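Local coordinates for protein putative adhesin (Bacteroides thetaiotaomicron, PDB 4QDG) that is a putative adhesin of the FimB/Mfa2 family, a lipoprotein that probably anchors pilus subunits to the outer membrane and binds magnesium ions, at residues 67-72 against 76-81; 25-30 against 265-270; 39-44 against 50-55; 113-118 against 193-198; 153-158 against 236-241. All coordinates share one frame; numbering follows the deposited sequence. Where two conformers were deposited one is given.

Contact 1 (67-72 against 76-81); sequences MKLDLK and YHFVAY
Leu-71 lays its CD1 methyl over the centre of one face of the Tyr-76 ring, 4.0 Å from the centroid and 10° off the ring normal, a CH-pi contact. The same methyl also lies at the edge of the Phe-78 ring, in its plane, with Leu-71 CD1 3.9 Å from Phe-78 CZ, so one leucine branch fills the angle between two aromatic rings. CG of Leu-71 stands anti to the carbonyl carbon (chi1 -68°), which carries the isobutyl group toward both. Beyond it, Leu-69 meets Phe-78 from the opposite direction, Leu-69 CD1 to Phe-78 CE1 at 3.6 Å. The tyrosine suits its place at the end of this apolar row because its ring packs while its hydroxyl reaches the backbone. Tyr-76 OH donates to Lys-72 O at 2.6 Å, and the acceptor lies at the ring edge. That bond ties the ring to the backbone where the chain has left strand 67-70. Strand 67-70 and the loop after it are not paired with 75-82 but face it across a sandwich-like interior: strand 67-70 pairs with 15-20, strand 75-82 runs between 38-44 and 127-137, and Val-15 and Leu-40 both touch Leu-69 and Phe-78.

Contact 2 (25-30 against 265-270); sequences MEYANA and ASMDSQ
The hydroxyl of Tyr-27 is the polar atom at the centre of this contact, and what meets it is a methyl: Met-267 CE lies 3.3 Å from Tyr-27 OH. The methyl arrives at the edge of the phenol, near the ring plane, and the two side chains come from opposite directions. No hydrogen bond crosses between 25-30 and 265-270. CE of Met-267 also meets CE of Met-25 at 4.2 Å, an apolar touch between two methyls. Both methionines are selenomethionines, with SE in the place of sulfur. Their chains differ in shape: Met-267 runs extended, with chi2 at 180°, until it turns at its last torsion, whereas Met-25 is bent at chi2 and chi3 and curls its end toward its partner. Long, unbranched and flexible, such side chains can bridge backbones whose nearest CA atoms, those of Met-25 and Met-267, are 10.9 Å apart. The patch is small and lies at the surface. The ring of Tyr-27 makes a cation-pi contact with Arg-275, and Met-25 also touches Glu-276, a ligand of one magnesium ion. The contact thus joins the loop between strand 15-20 and helix 31-34 to the start of helix 269-275, where Asp-268 is the N-cap and Met-267 rests on Phe-272.

Contact 3 (39-44 against 50-55); sequences TLLVYD and VDTRIV
Leu-40, Leu-41 and Val-42 form the buried, close-packed side of this antiparallel hairpin, against a more exposed strand 50-55. Leu-40 and Arg-53 are a hydrogen-bonded pair in which each backbone N reaches the other's O at 2.8 Å; the bond from Leu-40 N is nearly straight, at 171°. Next along, Leu-41 and Thr-52 make a non-hydrogen-bonded pair whose side chains lie side by side, Leu-41 CD2 3.4 Å from Thr-52 OG1. That hydroxyl is bonded to Tyr-49 OH, and Thr-52 CG2 packs on Leu-41 CD2 at 3.9 Å. Regularity breaks at Val-42, which faces both Val-50 and Asp-51, a classic beta bulge. Val-42 O accepts Val-50 N at 2.8 Å but only weakly Asp-51 N at 3.3 Å. Val-50 suits the bulge through its branching: its CB meets Val-42 CG1 at 3.9 Å, while its CG2 methyl reaches Asp-44 N. On the solvent side, Arg-53 and Ile-54 are exposed, although Arg-53 still rests on Met-67 and Leu-69 of strand 67-70. On its other edge, strand 38-44 pairs with 75-82, whose Phe-78 touches Leu-40 and Val-42, while Leu-41 and Thr-39 pack on Met-93 of strand 91-94.

Contact 4 (113-118 against 193-198); sequences ECLTNP and VTYTPW
The Tyr-195 ring receives Leu-115 obliquely, neither squarely over its face nor at its edge, with Leu-115 CD2 3.7 Å from Tyr-195 CE1. The other branch of the leucine turns to Val-193, Leu-115 CD1 to Val-193 CB at 3.9 Å, the two side chains crossing at about a right angle. With CG anti to its carbonyl carbon (chi1 -63°), Leu-115 divides its two methyls between Val-193 and the Tyr-195 ring, and a forked side chain suits a place with two different partners. The tyrosine's hydroxyl is bonded to Asn-178 and Ser-224, which probably limits the ring's freedom. Beside the apolar touch, water replaces direct bonds. Leu-115 O accepts a hydrogen bond from a water 2.6 Å away that also binds Thr-196 OG1, a hydroxyl shared with Lys-121. A further water joins Pro-118 O to Trp-198 O, donating to both at 2.7 Å. The weakly bonded helix at about 113-116 thus meets strand 193-195 through Leu-115, while waters link it and the following loops, chemistry that implies a partly hydrated interface.

Contact 5 (153-158 against 236-241); sequences IRVVLQ and LTVRRK
In Leu-236, chi1 of 167° places CG anti to the backbone N, and both CD methyls then come against Val-155 CG2, the two side chains meeting tip to tip with Leu-236 CD1 3.8 Å from Val-155 CG2. Val-155 CG2 is the branch anti to the carbonyl carbon, and it also lies 4.0 Å from CD2 of Leu-236. Leu-157 and Val-238 instead slide past each other in opposite directions, CD1 of Leu-157 touching CG1 of Val-238 at 3.9 Å. These are buried, purely apolar contacts between strands of two facing sheets, the packing of a beta sandwich, consistent with the transthyretin-like clan of this family. The strand axes lie 10.2 Å apart and cross at -39°, a separation bridged by side chains and not by backbone bonds. In both close pairs a short valine meets a longer leucine across that distance. Neighbours on both sheets also touch them: Phe-172 lies on Val-238, Ile-248 on Leu-157, Leu-221 on Val-155, and Phe-283 on Leu-236.

In the fold
Starting at the N terminus, the chain lays down 25-30, whose partner 265-270 arrives only near the end, so contact 2 closes a long loop that encloses the other four and ties an early loop to the start of helix 269-275. Contact 3 closes first, as a short hairpin, and contact 1 follows in series; the two touch, because strands 38-44 and 75-82 are neighbours and Leu-41 N is probably hydrogen-bonded to Val-79 O. Contacts 4 and 5 come later and cross, their segments alternating: contact 4 joins helix 113-116 to strand 193-195, and contact 5 sets strand 140-159 against the four-stranded sheet. Contacts 1 and 3 lie across the chain's centre from contact 5.

Contact 1 (67-72 against 76-81)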
# COMPACT_ATOMS: atom_id res chain seq x y z
N MSE A 67 9.61 5.95 -21.74
CA MSE A 67 9.16 7.31 -21.91
C MSE A 67 10.32 8.13 -22.43
O MSE A 67 11.30 8.35 -21.71
CB MSE A 67 8.60 7.90 -20.60
CG MSE A 67 7.99 9.28 -20.81
SE MSE A 67 7.54 10.14 -19.15
CE MSE A 67 5.95 9.04 -18.71
N LYS A 68 10.21 8.59 -23.69
CA LYS A 68 11.20 9.42 -24.33
C LYS A 68 10.93 10.87 -23.95
O LYS A 68 9.82 11.35 -24.14
CB LYS A 68 11.13 9.21 -25.83
CG LYS A 68 12.13 10.00 -26.65
CD LYS A 68 11.92 9.74 -28.16
CE LYS A 68 10.75 10.50 -28.78
NZ LYS A 68 11.06 11.95 -28.94
N LEU A 69 11.93 11.55 -23.38
CA LEU A 69 11.79 12.94 -23.01
C LEU A 69 12.85 13.78 -23.67
O LEU A 69 14.04 13.61 -23.37
CB LEU A 69 11.82 13.17 -21.48
CG LEU A 69 10.67 12.63 -20.64
CD1 LEU A 69 11.01 12.68 -19.15
CD2 LEU A 69 9.41 13.43 -20.86
N ASP A 70 12.43 14.72 -24.52
CA ASP A 70 13.32 15.70 -25.12
C ASP A 70 13.57 16.77 -24.07
O ASP A 70 12.62 17.36 -23.57
CB ASP A 70 12.75 16.28 -26.43
CG ASP A 70 12.80 15.28 -27.56
OD1 ASP A 70 13.92 14.91 -27.97
OD2 ASP A 70 11.73 14.83 -28.00
N LEU A 71 14.83 16.94 -23.65
CA LEU A 71 15.19 17.88 -22.60
C LEU A 71 16.46 18.63 -22.92
O LEU A 71 17.37 18.09 -23.55
CB LEU A 71 15.38 17.14 -21.24
CG LEU A 71 14.13 16.54 -20.58
CD1 LEU A 71 14.50 15.64 -19.45
CD2 LEU A 71 13.15 17.63 -20.13
N LYS A 72 16.53 19.88 -22.45
CA LYS A 72 17.72 20.72 -22.53
C LYS A 72 18.83 20.03 -21.70
O LYS A 72 18.52 19.56 -20.60
CB LYS A 72 17.39 22.13 -21.99
CG LYS A 72 18.56 23.11 -21.96
CD LYS A 72 18.27 24.34 -21.10
CE LYS A 72 18.54 24.15 -19.62
NZ LYS A 72 17.86 25.20 -18.80
N TYR A 76 18.72 16.00 -14.19
CA TYR A 76 17.32 16.12 -13.75
C TYR A 76 16.95 15.12 -12.68
O TYR A 76 17.59 14.09 -12.57
CB TYR A 76 16.35 15.94 -14.93
CG TYR A 76 16.44 17.05 -15.96
CD1 TYR A 76 17.39 17.01 -16.98
CD2 TYR A 76 15.56 18.12 -15.93
CE1 TYR A 76 17.50 18.03 -17.91
CE2 TYR A 76 15.62 19.14 -16.88
CZ TYR A 76 16.59 19.08 -17.88
OH TYR A 76 16.68 20.07 -18.84
N HIS A 77 15.89 15.43 -11.89
CA HIS A 77 15.34 14.54 -10.87
C HIS A 77 13.89 14.28 -11.25
O HIS A 77 13.12 15.22 -11.48
CB HIS A 77 15.47 15.10 -9.45
CG HIS A 77 15.00 14.12 -8.41
ND1 HIS A 77 15.78 13.02 -8.04
CD2 HIS A 77 13.83 14.08 -7.73
CE1 HIS A 77 15.05 12.35 -7.17
NE2 HIS A 77 13.88 12.96 -6.93
N PHE A 78 13.56 13.00 -11.44
CA PHE A 78 12.25 12.54 -11.89
C PHE A 78 11.48 11.87 -10.78
O PHE A 78 12.05 11.06 -10.06
CB PHE A 78 12.41 11.55 -13.05
CG PHE A 78 13.13 12.13 -14.23
CD1 PHE A 78 12.43 12.86 -15.20
CD2 PHE A 78 14.50 11.93 -14.40
CE1 PHE A 78 13.10 13.39 -16.31
CE2 PHE A 78 15.15 12.45 -15.52
CZ PHE A 78 14.45 13.18 -16.46
N VAL A 79 10.20 12.17 -10.66
CA VAL A 79 9.34 11.55 -9.66
C VAL A 79 8.21 10.88 -10.39
O VAL A 79 7.57 11.52 -11.21
CB VAL A 79 8.85 12.53 -8.54
CG1 VAL A 79 7.99 11.80 -7.51
CG2 VAL A 79 10.03 13.21 -7.84
N ALA A 80 7.99 9.59 -10.12
CA ALA A 80 6.89 8.84 -10.74
C ALA A 80 5.85 8.43 -9.72
O ALA A 80 6.18 8.03 -8.59
CB ALA A 80 7.40 7.59 -11.45
N TYR A 81 4.58 8.54 -10.13
CA TYR A 81 3.45 8.08 -9.34
C TYR A 81 2.61 7.17 -10.15
O TYR A 81 2.38 7.46 -11.32
CB TYR A 81 2.57 9.22 -8.81
CG TYR A 81 3.19 10.03 -7.69
CD1 TYR A 81 3.12 9.60 -6.37
CD2 TYR A 81 3.79 11.25 -7.94
CE1 TYR A 81 3.66 10.36 -5.33
CE2 TYR A 81 4.31 12.03 -6.91
CZ TYR A 81 4.23 11.58 -5.60
OH TYR A 81 4.77 12.36 -4.61

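Contact 2 (25-30 against 265-270)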
# COMPACT_ATOMS: atom_id res chain seq x y z
N MSE A 25 7.37 -9.27 -2.73
CA MSE A 25 7.91 -10.50 -2.13
C MSE A 25 8.39 -11.50 -3.19
O MSE A 25 9.15 -12.42 -2.86
CB MSE A 25 6.87 -11.14 -1.18
CG MSE A 25 6.53 -10.27 0.01
SE MSE A 25 8.08 -9.83 1.19
CE MSE A 25 8.17 -11.48 2.20
N GLU A 26 8.00 -11.29 -4.47
CA GLU A 26 8.40 -12.13 -5.60
C GLU A 26 9.70 -11.66 -6.19
O GLU A 26 10.31 -12.38 -6.97
CB GLU A 26 7.32 -12.14 -6.69
CG GLU A 26 6.00 -12.80 -6.26
CD GLU A 26 5.21 -12.10 -5.17
OE1 GLU A 26 4.88 -10.90 -5.35
OE2 GLU A 26 4.94 -12.74 -4.13
N TYR A 27 10.14 -10.43 -5.83
CA TYR A 27 11.35 -9.78 -6.34
C TYR A 27 11.32 -9.78 -7.90
O TYR A 27 12.34 -9.97 -8.57
CB TYR A 27 12.62 -10.49 -5.79
CG TYR A 27 12.91 -10.22 -4.33
CD1 TYR A 27 12.21 -10.89 -3.33
CD2 TYR A 27 13.91 -9.33 -3.95
CE1 TYR A 27 12.49 -10.67 -1.98
CE2 TYR A 27 14.20 -9.10 -2.60
CZ TYR A 27 13.47 -9.76 -1.62
OH TYR A 27 13.76 -9.54 -0.30
N ALA A 28 10.12 -9.58 -8.45
CA ALA A 28 9.91 -9.62 -9.88
C ALA A 28 8.98 -8.50 -10.35
O ALA A 28 7.99 -8.20 -9.69
CB ALA A 28 9.34 -10.99 -10.29
N ASN A 29 9.30 -7.92 -11.52
CA ASN A 29 8.56 -6.80 -12.11
C ASN A 29 7.11 -7.16 -12.42
O ASN A 29 6.83 -8.13 -13.12
CB ASN A 29 9.27 -6.26 -13.36
CG ASN A 29 8.67 -4.98 -13.89
OD1 ASN A 29 8.08 -4.17 -13.14
ND2 ASN A 29 8.79 -4.77 -15.21
N ALA A 30 6.20 -6.36 -11.87
CA ALA A 30 4.76 -6.51 -12.04
C ALA A 30 4.14 -5.19 -12.48
O ALA A 30 2.91 -5.04 -12.39
CB ALA A 30 4.15 -6.98 -10.73
N ALA A 265 14.11 -12.84 8.95
CA ALA A 265 14.87 -12.16 9.99
C ALA A 265 15.95 -11.17 9.47
O ALA A 265 16.17 -10.15 10.13
CB ALA A 265 15.50 -13.16 10.93
N SER A 266 16.55 -11.43 8.28
CA SER A 266 17.59 -10.54 7.71
C SER A 266 17.01 -9.38 6.93
O SER A 266 17.74 -8.43 6.57
CB SER A 266 18.52 -11.31 6.78
OG SER A 266 19.38 -12.15 7.53
N MSE A 267 15.71 -9.45 6.64
CA MSE A 267 15.03 -8.39 5.89
C MSE A 267 14.79 -7.16 6.79
O MSE A 267 14.49 -7.28 7.99
CB MSE A 267 13.71 -8.90 5.28
CG MSE A 267 13.17 -7.98 4.20
SE MSE A 267 11.50 -8.56 3.39
CE MSE A 267 12.14 -10.25 2.48
N ASP A 268 14.93 -5.98 6.19
CA ASP A 268 14.66 -4.73 6.88
C ASP A 268 13.15 -4.66 7.18
O ASP A 268 12.35 -5.09 6.36
CB ASP A 268 15.14 -3.52 6.05
CG ASP A 268 14.77 -2.21 6.70
OD1 ASP A 268 15.23 -1.98 7.85
OD2 ASP A 268 13.93 -1.49 6.13
N SER A 269 12.79 -4.17 8.39
CA SER A 269 11.39 -4.10 8.83
C SER A 269 10.51 -3.27 7.87
O SER A 269 9.44 -3.75 7.47
CB SER A 269 11.30 -3.54 10.25
OG SER A 269 11.74 -4.56 11.14
N GLN A 270 10.98 -2.09 7.47
CA GLN A 270 10.25 -1.21 6.54
C GLN A 270 10.12 -1.85 5.15
O GLN A 270 9.05 -1.78 4.54
CB GLN A 270 10.90 0.19 6.43
CG GLN A 270 9.94 1.20 5.76
CD GLN A 270 8.56 1.21 6.40
OE1 GLN A 270 8.40 1.47 7.60
NE2 GLN A 270 7.53 0.85 5.64

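Contact 3 (39-44 against 50-55)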
# COMPACT_ATOMS: atom_id res chain seq x y z
N THR A 39 2.06 9.08 -13.60
CA THR A 39 2.29 10.51 -13.50
C THR A 39 3.79 10.65 -13.35
O THR A 39 4.35 10.19 -12.36
CB THR A 39 1.50 11.15 -12.33
OG1 THR A 39 0.10 10.94 -12.52
CG2 THR A 39 1.77 12.65 -12.19
N LEU A 40 4.43 11.30 -14.31
CA LEU A 40 5.89 11.50 -14.26
C LEU A 40 6.17 13.02 -14.15
O LEU A 40 5.73 13.81 -14.99
CB LEU A 40 6.56 10.86 -15.50
CG LEU A 40 8.09 10.84 -15.61
CD1 LEU A 40 8.65 12.20 -16.06
CD2 LEU A 40 8.79 10.28 -14.36
N LEU A 41 6.90 13.41 -13.11
CA LEU A 41 7.25 14.81 -12.84
C LEU A 41 8.73 15.05 -13.07
O LEU A 41 9.56 14.22 -12.69
CB LEU A 41 6.89 15.19 -11.40
CG LEU A 41 5.43 14.99 -11.01
CD1 LEU A 41 5.33 14.71 -9.56
CD2 LEU A 41 4.60 16.18 -11.38
N VAL A 42 9.05 16.19 -13.73
CA VAL A 42 10.40 16.57 -14.09
C VAL A 42 10.80 17.78 -13.27
O VAL A 42 10.10 18.79 -13.29
CB VAL A 42 10.57 16.85 -15.63
CG1 VAL A 42 12.04 17.09 -16.00
CG2 VAL A 42 9.98 15.73 -16.49
N TYR A 43 11.93 17.68 -12.58
CA TYR A 43 12.53 18.75 -11.80
C TYR A 43 13.97 18.97 -12.28
O TYR A 43 14.63 18.02 -12.70
CB TYR A 43 12.51 18.43 -10.29
CG TYR A 43 11.11 18.27 -9.73
CD1 TYR A 43 10.32 19.38 -9.43
CD2 TYR A 43 10.56 17.01 -9.51
CE1 TYR A 43 9.02 19.24 -8.96
CE2 TYR A 43 9.27 16.86 -9.01
CZ TYR A 43 8.50 17.98 -8.73
OH TYR A 43 7.24 17.81 -8.21
N ASP A 44 14.48 20.19 -12.15
CA ASP A 44 15.88 20.44 -12.51
C ASP A 44 16.79 20.04 -11.32
O ASP A 44 16.30 19.56 -10.29
CB ASP A 44 16.11 21.90 -12.94
CG ASP A 44 15.76 22.98 -11.94
OD1 ASP A 44 16.02 22.78 -10.71
OD2 ASP A 44 15.31 24.06 -12.37
N VAL A 50 9.68 21.50 -13.81
CA VAL A 50 10.01 21.66 -15.24
C VAL A 50 8.79 21.21 -16.07
O VAL A 50 8.34 21.97 -16.93
CB VAL A 50 11.32 20.89 -15.64
CG1 VAL A 50 11.54 20.87 -17.16
CG2 VAL A 50 12.55 21.45 -14.93
N ASP A 51 8.31 19.96 -15.86
CA ASP A 51 7.19 19.41 -16.63
C ASP A 51 6.55 18.21 -15.95
O ASP A 51 7.07 17.66 -14.98
CB ASP A 51 7.65 19.00 -18.05
CG ASP A 51 6.57 19.05 -19.14
OD1 ASP A 51 5.44 19.53 -18.86
OD2 ASP A 51 6.85 18.60 -20.27
N THR A 52 5.37 17.85 -16.46
CA THR A 52 4.57 16.69 -16.07
C THR A 52 4.15 15.92 -17.32
O THR A 52 3.75 16.51 -18.33
CB THR A 52 3.34 17.10 -15.23
OG1 THR A 52 3.76 17.90 -14.13
CG2 THR A 52 2.56 15.91 -14.71
N ARG A 53 4.24 14.60 -17.23
CA ARG A 53 3.82 13.66 -18.28
C ARG A 53 2.84 12.68 -17.66
O ARG A 53 3.14 12.08 -16.62
CB ARG A 53 5.02 12.92 -18.90
CG ARG A 53 5.90 13.75 -19.81
CD ARG A 53 5.44 13.78 -21.27
NE ARG A 53 6.33 14.60 -22.10
CZ ARG A 53 6.28 15.93 -22.17
NH1 ARG A 53 5.37 16.60 -21.47
NH2 ARG A 53 7.13 16.59 -22.94
N ILE A 54 1.66 12.54 -18.26
CA ILE A 54 0.66 11.63 -17.74
C ILE A 54 0.41 10.53 -18.78
O ILE A 54 0.20 10.85 -19.94
CB ILE A 54 -0.62 12.41 -17.32
CG1 ILE A 54 -0.36 13.08 -15.94
CG2 ILE A 54 -1.86 11.50 -17.26
CD1 ILE A 54 -0.95 14.43 -15.79
N VAL A 55 0.46 9.25 -18.35
CA VAL A 55 0.23 8.11 -19.26
C VAL A 55 -0.90 7.23 -18.67
O VAL A 55 -0.75 6.71 -17.57
CB VAL A 55 1.50 7.28 -19.55
CG1 VAL A 55 1.22 6.22 -20.61
CG2 VAL A 55 2.66 8.17 -19.97

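Contact 4 (113-118 against 193-198)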
# COMPACT_ATOMS: atom_id res chain seq x y z
N GLU A 113 -13.18 10.77 1.14
CA GLU A 113 -14.42 10.12 0.72
C GLU A 113 -14.26 8.59 0.63
O GLU A 113 -15.23 7.86 0.84
CB GLU A 113 -14.89 10.70 -0.63
CG GLU A 113 -16.35 11.12 -0.70
CD GLU A 113 -17.06 11.55 0.57
OE1 GLU A 113 -16.64 12.55 1.19
OE2 GLU A 113 -18.05 10.88 0.94
N CYS A 114 -13.01 8.12 0.42
CA CYS A 114 -12.64 6.69 0.39
C CYS A 114 -12.79 6.02 1.75
O CYS A 114 -12.92 4.81 1.79
CB CYS A 114 -11.22 6.53 -0.13
SG CYS A 114 -11.01 7.07 -1.84
N LEU A 115 -12.72 6.78 2.85
CA LEU A 115 -12.84 6.16 4.17
C LEU A 115 -14.28 5.76 4.46
O LEU A 115 -14.50 4.72 5.10
CB LEU A 115 -12.32 7.07 5.29
CG LEU A 115 -10.81 7.46 5.27
CD1 LEU A 115 -10.52 8.56 6.27
CD2 LEU A 115 -9.88 6.26 5.51
N THR A 116 -15.25 6.55 3.97
CA THR A 116 -16.67 6.36 4.26
C THR A 116 -17.52 5.80 3.10
O THR A 116 -18.50 5.10 3.40
CB THR A 116 -17.27 7.68 4.74
OG1 THR A 116 -16.83 8.75 3.90
CG2 THR A 116 -16.92 7.97 6.21
N ASN A 117 -17.23 6.14 1.82
CA ASN A 117 -18.06 5.63 0.73
C ASN A 117 -17.78 4.11 0.53
O ASN A 117 -16.67 3.76 0.15
CB ASN A 117 -17.86 6.43 -0.56
CG ASN A 117 -18.80 6.02 -1.69
OD1 ASN A 117 -19.23 4.86 -1.80
ND2 ASN A 117 -19.14 6.96 -2.55
N PRO A 118 -18.77 3.21 0.77
CA PRO A 118 -18.51 1.76 0.67
C PRO A 118 -17.98 1.30 -0.68
O PRO A 118 -17.23 0.34 -0.75
CB PRO A 118 -19.89 1.14 0.93
CG PRO A 118 -20.59 2.15 1.78
CD PRO A 118 -20.16 3.46 1.23
N VAL A 193 -7.03 8.43 11.47
CA VAL A 193 -8.13 8.03 10.58
C VAL A 193 -8.56 6.64 11.02
O VAL A 193 -7.76 5.90 11.58
CB VAL A 193 -7.81 8.09 9.05
CG1 VAL A 193 -7.45 9.50 8.61
CG2 VAL A 193 -6.72 7.08 8.65
N THR A 194 -9.82 6.29 10.75
CA THR A 194 -10.35 4.97 11.03
C THR A 194 -10.70 4.31 9.68
O THR A 194 -11.48 4.85 8.90
CB THR A 194 -11.56 5.06 11.98
OG1 THR A 194 -11.13 5.65 13.20
CG2 THR A 194 -12.19 3.71 12.26
N TYR A 195 -10.10 3.15 9.42
CA TYR A 195 -10.43 2.33 8.26
C TYR A 195 -11.45 1.29 8.72
O TYR A 195 -11.29 0.70 9.80
CB TYR A 195 -9.18 1.61 7.69
CG TYR A 195 -8.09 2.50 7.13
CD1 TYR A 195 -8.14 2.97 5.82
CD2 TYR A 195 -6.96 2.79 7.88
CE1 TYR A 195 -7.12 3.77 5.30
CE2 TYR A 195 -5.91 3.53 7.36
CZ TYR A 195 -5.99 4.02 6.07
OH TYR A 195 -4.93 4.74 5.59
N THR A 196 -12.48 1.04 7.89
CA THR A 196 -13.48 0.00 8.15
C THR A 196 -13.47 -0.96 6.95
O THR A 196 -12.91 -0.62 5.90
CB THR A 196 -14.85 0.59 8.50
OG1 THR A 196 -15.33 1.36 7.40
CG2 THR A 196 -14.84 1.41 9.82
N PRO A 197 -14.01 -2.19 7.06
CA PRO A 197 -13.92 -3.14 5.93
C PRO A 197 -14.70 -2.75 4.67
O PRO A 197 -15.80 -2.20 4.73
CB PRO A 197 -14.50 -4.42 6.51
CG PRO A 197 -14.32 -4.27 8.01
CD PRO A 197 -14.63 -2.84 8.24
N TRP A 198 -14.09 -3.03 3.52
CA TRP A 198 -14.66 -2.85 2.19
C TRP A 198 -15.44 -4.14 1.82
O TRP A 198 -16.29 -4.12 0.95
CB TRP A 198 -13.58 -2.49 1.13
CG TRP A 198 -12.52 -3.53 0.89
CD1 TRP A 198 -11.28 -3.58 1.47
CD2 TRP A 198 -12.57 -4.63 -0.03
NE1 TRP A 198 -10.55 -4.60 0.93
CE2 TRP A 198 -11.33 -5.29 0.04
CE3 TRP A 198 -13.53 -5.09 -0.95
CZ2 TRP A 198 -11.04 -6.44 -0.72
CZ3 TRP A 198 -13.23 -6.21 -1.71
CH2 TRP A 198 -12.01 -6.89 -1.57
O HOH W 1 -12.26 2.45 5.38
O HOH W 2 -15.13 4.08 7.53
O HOH W 3 -17.62 -1.76 0.96

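Contact 5 (153-158 against 236-241)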
# COMPACT_ATOMS: atom_id res chain seq x y z
N ILE A 153 -5.55 -5.98 4.14
CA ILE A 153 -5.45 -6.82 5.33
C ILE A 153 -6.78 -7.58 5.48
O ILE A 153 -7.83 -6.97 5.59
CB ILE A 153 -5.09 -5.97 6.60
CG1 ILE A 153 -3.73 -5.31 6.43
CG2 ILE A 153 -5.07 -6.85 7.87
CD1 ILE A 153 -3.63 -3.87 6.74
N ARG A 154 -6.70 -8.91 5.42
CA ARG A 154 -7.84 -9.80 5.60
C ARG A 154 -7.75 -10.35 7.03
O ARG A 154 -6.81 -11.06 7.36
CB ARG A 154 -7.90 -10.91 4.53
CG ARG A 154 -9.06 -11.92 4.68
CD ARG A 154 -8.99 -12.95 3.56
NE ARG A 154 -9.98 -14.03 3.64
CZ ARG A 154 -11.16 -14.04 3.02
NH1 ARG A 154 -11.57 -12.99 2.32
NH2 ARG A 154 -11.96 -15.10 3.10
N VAL A 155 -8.73 -9.99 7.87
CA VAL A 155 -8.83 -10.42 9.25
C VAL A 155 -9.82 -11.55 9.32
O VAL A 155 -10.95 -11.38 8.89
CB VAL A 155 -9.19 -9.24 10.20
CG1 VAL A 155 -9.23 -9.71 11.65
CG2 VAL A 155 -8.19 -8.08 10.03
N VAL A 156 -9.41 -12.70 9.88
CA VAL A 156 -10.26 -13.87 10.02
C VAL A 156 -10.46 -14.23 11.51
O VAL A 156 -9.51 -14.20 12.28
CB VAL A 156 -9.72 -15.07 9.20
CG1 VAL A 156 -10.50 -16.36 9.47
CG2 VAL A 156 -9.74 -14.75 7.70
N LEU A 157 -11.72 -14.52 11.89
CA LEU A 157 -12.09 -14.99 13.22
C LEU A 157 -12.53 -16.42 13.07
O LEU A 157 -13.42 -16.70 12.27
CB LEU A 157 -13.16 -14.12 13.90
CG LEU A 157 -12.95 -12.61 13.94
CD1 LEU A 157 -14.08 -11.96 14.67
CD2 LEU A 157 -11.61 -12.24 14.59
N GLN A 158 -11.82 -17.35 13.74
CA GLN A 158 -12.05 -18.78 13.64
C GLN A 158 -12.18 -19.43 15.01
O GLN A 158 -11.34 -19.22 15.86
CB GLN A 158 -10.88 -19.42 12.89
CG GLN A 158 -11.02 -20.95 12.68
CD GLN A 158 -10.11 -21.47 11.60
OE1 GLN A 158 -9.63 -20.71 10.73
NE2 GLN A 158 -9.90 -22.77 11.59
N LEU A 236 -5.18 -2.54 15.23
CA LEU A 236 -6.22 -3.38 14.66
C LEU A 236 -7.18 -3.64 15.81
O LEU A 236 -6.74 -4.05 16.89
CB LEU A 236 -5.76 -4.68 14.00
CG LEU A 236 -6.88 -5.69 13.68
CD1 LEU A 236 -7.75 -5.22 12.50
CD2 LEU A 236 -6.33 -7.07 13.41
N THR A 237 -8.47 -3.33 15.61
CA THR A 237 -9.47 -3.50 16.68
C THR A 237 -10.63 -4.34 16.19
O THR A 237 -11.14 -4.10 15.09
CB THR A 237 -9.95 -2.12 17.22
OG1 THR A 237 -8.81 -1.39 17.68
CG2 THR A 237 -10.93 -2.24 18.37
N VAL A 238 -11.05 -5.33 17.01
CA VAL A 238 -12.19 -6.19 16.71
C VAL A 238 -13.13 -6.09 17.93
O VAL A 238 -12.74 -6.40 19.05
CB VAL A 238 -11.83 -7.65 16.31
CG1 VAL A 238 -13.11 -8.42 15.96
CG2 VAL A 238 -10.87 -7.67 15.13
N ARG A 239 -14.34 -5.57 17.69
CA ARG A 239 -15.32 -5.32 18.75
C ARG A 239 -16.60 -6.10 18.55
O ARG A 239 -17.12 -6.13 17.42
CB ARG A 239 -15.64 -3.82 18.77
CG ARG A 239 -16.41 -3.30 19.99
CD ARG A 239 -16.39 -1.78 20.09
NE ARG A 239 -16.63 -1.17 18.79
CZ ARG A 239 -15.75 -0.44 18.11
NH1 ARG A 239 -14.57 -0.13 18.66
NH2 ARG A 239 -16.04 0.01 16.90
N ARG A 240 -17.11 -6.74 19.65
CA ARG A 240 -18.42 -7.41 19.64
C ARG A 240 -19.47 -6.31 19.67
O ARG A 240 -19.45 -5.51 20.61
CB ARG A 240 -18.62 -8.33 20.86
CG ARG A 240 -17.76 -9.58 20.94
CD ARG A 240 -18.32 -10.59 21.96
NE ARG A 240 -18.20 -10.11 23.34
CZ ARG A 240 -17.38 -10.62 24.25
NH1 ARG A 240 -16.62 -11.67 23.96
NH2 ARG A 240 -17.32 -10.09 25.47
N LYS A 241 -20.35 -6.22 18.64
CA LYS A 241 -21.39 -5.19 18.50
C LYS A 241 -22.36 -5.11 19.70
O LYS A 241 -22.65 -4.01 20.19
CB LYS A 241 -22.19 -5.43 17.20
CG LYS A 241 -21.57 -4.72 16.01
CD LYS A 241 -21.86 -5.40 14.70
CE LYS A 241 -22.88 -4.70 13.85
NZ LYS A 241 -23.14 -5.50 12.62